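Local atomic coordinates of separin (Saccharomyces cerevisiae, PDB entry 5U1T), a protein that cleaves the Scc1 subunit of cohesin as a caspase-like cysteine protease, releasing sister chromatids at the onset of anaphase, and is held inactive by securin until then. Residues S73-H78 and N125-S130. Numbering follows the deposited sequence.
Sequences STVKQH and NDYYLS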
ATOM      1  N   SER A  73      -4.869 -53.390   0.730  1.00 56.90           N
ATOM      2  CA  SER A  73      -5.578 -54.241   1.651  1.00 56.24           C
ATOM      3  C   SER A  73      -6.829 -54.783   0.959  1.00 58.20           C
ATOM      4  O   SER A  73      -7.266 -55.902   1.253  1.00 62.42           O
ATOM      5  CB  SER A  73      -5.908 -53.485   2.933  1.00 47.00           C
ATOM      6  OG  SER A  73      -7.149 -52.842   2.796  1.00 59.72           O
ATOM      7  N   THR A  74      -7.360 -54.012   0.009  1.00 55.03           N
ATOM      8  CA  THR A  74      -8.511 -54.417  -0.811  1.00 54.14           C
ATOM      9  C   THR A  74      -8.150 -55.486  -1.855  1.00 57.36           C
ATOM     10  O   THR A  74      -8.896 -56.440  -2.079  1.00 56.12           O
ATOM     11  CB  THR A  74      -9.116 -53.186  -1.529  1.00 55.06           C
ATOM     12  OG1 THR A  74      -9.684 -52.311  -0.553  1.00 64.74           O
ATOM     13  CG2 THR A  74     -10.201 -53.577  -2.525  1.00 52.63           C
ATOM     14  N   VAL A  75      -7.005 -55.302  -2.503  1.00 55.14           N
ATOM     15  CA  VAL A  75      -6.467 -56.261  -3.450  1.00 50.97           C
ATOM     16  C   VAL A  75      -6.241 -57.618  -2.776  1.00 58.31           C
ATOM     17  O   VAL A  75      -6.477 -58.677  -3.367  1.00 58.08           O
ATOM     18  CB  VAL A  75      -5.157 -55.715  -4.058  1.00 50.79           C
ATOM     19  CG1 VAL A  75      -4.254 -56.817  -4.569  1.00 47.93           C
ATOM     20  CG2 VAL A  75      -5.481 -54.717  -5.159  1.00 52.41           C
ATOM     21  N   LYS A  76      -5.807 -57.571  -1.520  1.00 57.35           N
ATOM     22  CA  LYS A  76      -5.548 -58.765  -0.737  1.00 57.58           C
ATOM     23  C   LYS A  76      -6.824 -59.579  -0.552  1.00 61.35           C
ATOM     24  O   LYS A  76      -6.827 -60.822  -0.701  1.00 62.26           O
ATOM     25  CB  LYS A  76      -4.954 -58.383   0.621  1.00 61.34           C
ATOM     26  CG  LYS A  76      -4.111 -59.468   1.245  1.00 56.21           C
ATOM     27  CD  LYS A  76      -4.094 -59.350   2.748  1.00 65.33           C
ATOM     28  CE  LYS A  76      -3.710 -60.685   3.365  1.00 69.58           C
ATOM     29  NZ  LYS A  76      -3.029 -60.448   4.654  1.00 66.14           N
ATOM     30  N   GLN A  77      -7.908 -58.880  -0.243  1.00 56.84           N
ATOM     31  CA  GLN A  77      -9.222 -59.515  -0.186  1.00 64.75           C
ATOM     32  C   GLN A  77      -9.620 -60.081  -1.538  1.00 61.24           C
ATOM     33  O   GLN A  77     -10.156 -61.196  -1.645  1.00 61.27           O
ATOM     34  CB  GLN A  77     -10.272 -58.517   0.290  1.00 62.67           C
ATOM     35  CG  GLN A  77     -10.210 -58.274   1.777  1.00 65.62           C
ATOM     36  CD  GLN A  77     -10.983 -57.063   2.191  1.00 68.23           C
ATOM     37  OE1 GLN A  77     -11.118 -56.796   3.383  1.00 86.60           O
ATOM     38  NE2 GLN A  77     -11.493 -56.301   1.218  1.00 67.93           N
ATOM     39  N   HIS A  78      -9.339 -59.300  -2.571  1.00 52.19           N
ATOM     40  CA  HIS A  78      -9.726 -59.663  -3.921  1.00 59.87           C
ATOM     41  C   HIS A  78      -8.973 -60.932  -4.371  1.00 63.94           C
ATOM     42  O   HIS A  78      -9.557 -61.825  -5.002  1.00 58.73           O
ATOM     43  CB  HIS A  78      -9.465 -58.481  -4.854  1.00 51.47           C
ATOM     44  CG  HIS A  78     -10.239 -58.526  -6.135  1.00 52.95           C
ATOM     45  ND1 HIS A  78     -10.340 -57.447  -6.976  1.00 53.03           N
ATOM     46  CD2 HIS A  78     -10.931 -59.533  -6.717  1.00 53.73           C
ATOM     47  CE1 HIS A  78     -11.074 -57.774  -8.026  1.00 50.34           C
ATOM     48  NE2 HIS A  78     -11.436 -59.034  -7.896  1.00 58.27           N
ATOM     49  N   ASN A 125       1.126 -51.942  -9.106  1.00 54.24           N
ATOM     50  CA  ASN A 125       0.808 -53.359  -9.001  1.00 55.21           C
ATOM     51  C   ASN A 125       1.908 -54.282  -8.439  1.00 60.13           C
ATOM     52  O   ASN A 125       1.664 -55.489  -8.248  1.00 56.94           O
ATOM     53  CB  ASN A 125       0.380 -53.903 -10.380  1.00 52.78           C
ATOM     54  CG  ASN A 125       1.528 -53.949 -11.408  1.00 53.91           C
ATOM     55  OD1 ASN A 125       2.705 -54.107 -11.068  1.00 56.04           O
ATOM     56  ND2 ASN A 125       1.172 -53.826 -12.680  1.00 45.54           N
ATOM     57  N   ASP A 126       3.104 -53.743  -8.180  1.00 61.44           N
ATOM     58  CA  ASP A 126       4.268 -54.624  -7.966  1.00 57.63           C
ATOM     59  C   ASP A 126       4.234 -55.396  -6.638  1.00 49.02           C
ATOM     60  O   ASP A 126       5.063 -56.269  -6.397  1.00 57.32           O
ATOM     61  CB  ASP A 126       5.578 -53.833  -8.078  1.00 55.82           C
ATOM     62  CG  ASP A 126       5.725 -52.788  -7.015  1.00 60.03           C
ATOM     63  OD1 ASP A 126       4.885 -52.754  -6.087  1.00 59.02           O
ATOM     64  OD2 ASP A 126       6.701 -52.002  -7.100  1.00 59.66           O
ATOM     65  N   TYR A 127       3.268 -55.070  -5.791  1.00 56.53           N
ATOM     66  CA  TYR A 127       3.059 -55.797  -4.549  1.00 52.78           C
ATOM     67  C   TYR A 127       2.085 -56.979  -4.704  1.00 48.81           C
ATOM     68  O   TYR A 127       1.787 -57.656  -3.737  1.00 51.89           O
ATOM     69  CB  TYR A 127       2.563 -54.825  -3.465  1.00 47.77           C
ATOM     70  CG  TYR A 127       1.217 -54.172  -3.725  1.00 49.99           C
ATOM     71  CD1 TYR A 127       0.037 -54.775  -3.288  1.00 52.45           C
ATOM     72  CD2 TYR A 127       1.115 -52.947  -4.395  1.00 52.73           C
ATOM     73  CE1 TYR A 127      -1.203 -54.181  -3.509  1.00 52.81           C
ATOM     74  CE2 TYR A 127      -0.132 -52.332  -4.615  1.00 49.36           C
ATOM     75  CZ  TYR A 127      -1.282 -52.954  -4.163  1.00 50.78           C
ATOM     76  OH  TYR A 127      -2.520 -52.389  -4.371  1.00 55.68           O
ATOM     77  N   TYR A 128       1.578 -57.215  -5.910  1.00 54.86           N
ATOM     78  CA  TYR A 128       0.709 -58.373  -6.148  1.00 59.88           C
ATOM     79  C   TYR A 128       0.915 -59.039  -7.522  1.00 57.56           C
ATOM     80  O   TYR A 128       0.496 -60.185  -7.725  1.00 54.16           O
ATOM     81  CB  TYR A 128      -0.776 -57.981  -6.000  1.00 55.26           C
ATOM     82  CG  TYR A 128      -1.328 -57.098  -7.121  1.00 54.94           C
ATOM     83  CD1 TYR A 128      -1.688 -57.639  -8.358  1.00 54.72           C
ATOM     84  CD2 TYR A 128      -1.488 -55.726  -6.942  1.00 54.98           C
ATOM     85  CE1 TYR A 128      -2.178 -56.834  -9.385  1.00 54.84           C
ATOM     86  CE2 TYR A 128      -1.994 -54.920  -7.954  1.00 51.00           C
ATOM     87  CZ  TYR A 128      -2.339 -55.475  -9.177  1.00 53.64           C
ATOM     88  OH  TYR A 128      -2.844 -54.682 -10.198  1.00 53.53           O
ATOM     89  N   LEU A 129       1.537 -58.312  -8.452  1.00 50.60           N
ATOM     90  CA  LEU A 129       1.585 -58.708  -9.860  1.00 58.25           C
ATOM     91  C   LEU A 129       2.136 -60.127 -10.040  1.00 57.56           C
ATOM     92  O   LEU A 129       1.545 -60.951 -10.735  1.00 58.09           O
ATOM     93  CB  LEU A 129       2.422 -57.709 -10.674  1.00 50.12           C
ATOM     94  CG  LEU A 129       2.486 -58.034 -12.174  1.00 53.52           C
ATOM     95  CD1 LEU A 129       1.101 -57.967 -12.814  1.00 52.60           C
ATOM     96  CD2 LEU A 129       3.460 -57.132 -12.901  1.00 52.67           C
ATOM     97  N   SER A 130       3.282 -60.363  -9.415  1.00 61.45           N
ATOM     98  CA  SER A 130       3.861 -61.682  -9.233  1.00 62.36           C
ATOM     99  C   SER A 130       2.822 -62.740  -8.895  1.00 59.86           C
ATOM    100  O   SER A 130       2.695 -63.730  -9.608  1.00 59.55           O
ATOM    101  CB  SER A 130       4.920 -61.618  -8.130  1.00 66.45           C
ATOM    102  OG  SER A 130       5.145 -62.884  -7.521  1.00 75.65           O
TER
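Val75, on helix 69-87, sets its two methyl groups against a pair of successive tyrosines, Tyr127 and Tyr128, at the turn that leads into helix 129-142. The contact belongs to the helical domain of separase, far from the protease site, and is a small apolar helix-to-turn packing without hydrogen bonds between the two segments. Val75 CG1 lies anti to the backbone N (chi1 156°) and presses on the root of the Tyr128 side chain, 3.8 Å from CD2 and nearly as close to CB and CG; the two side chains cross at about a right angle. Val75 CG1 is also 4.2 Å from Tyr127 CE1, so it lodges where the two rings converge. The rings themselves meet edge on face: CD2 of Tyr128 stands 3.8 Å above the plane of the Tyr127 ring, near its rim, while Tyr127 CE1 lies at the edge of the Tyr128 ring. Both tyrosines place CG between the backbone N and the carbonyl carbon (chi1 63° and 71°), which, with both CB atoms already directed at helix 69-87, carries the rings toward Val75. On the far side of the Tyr128 ring from Val75 CG1, Asn125 O accepts the backbone N-H groups of Tyr128 and Leu129, fixing the turn, and sits 3.4 Å above the ring plane. The buried Tyr128, the N-cap residue of helix 129-142, packs on Leu101 and Phe102 of helix 91-103, and its OH is hydrogen-bonded to Thr105 and Asn106. On the Tyr127 side, the phenol oxygen OH makes only van der Waals contact with Val75, 3.8 Å from CG2.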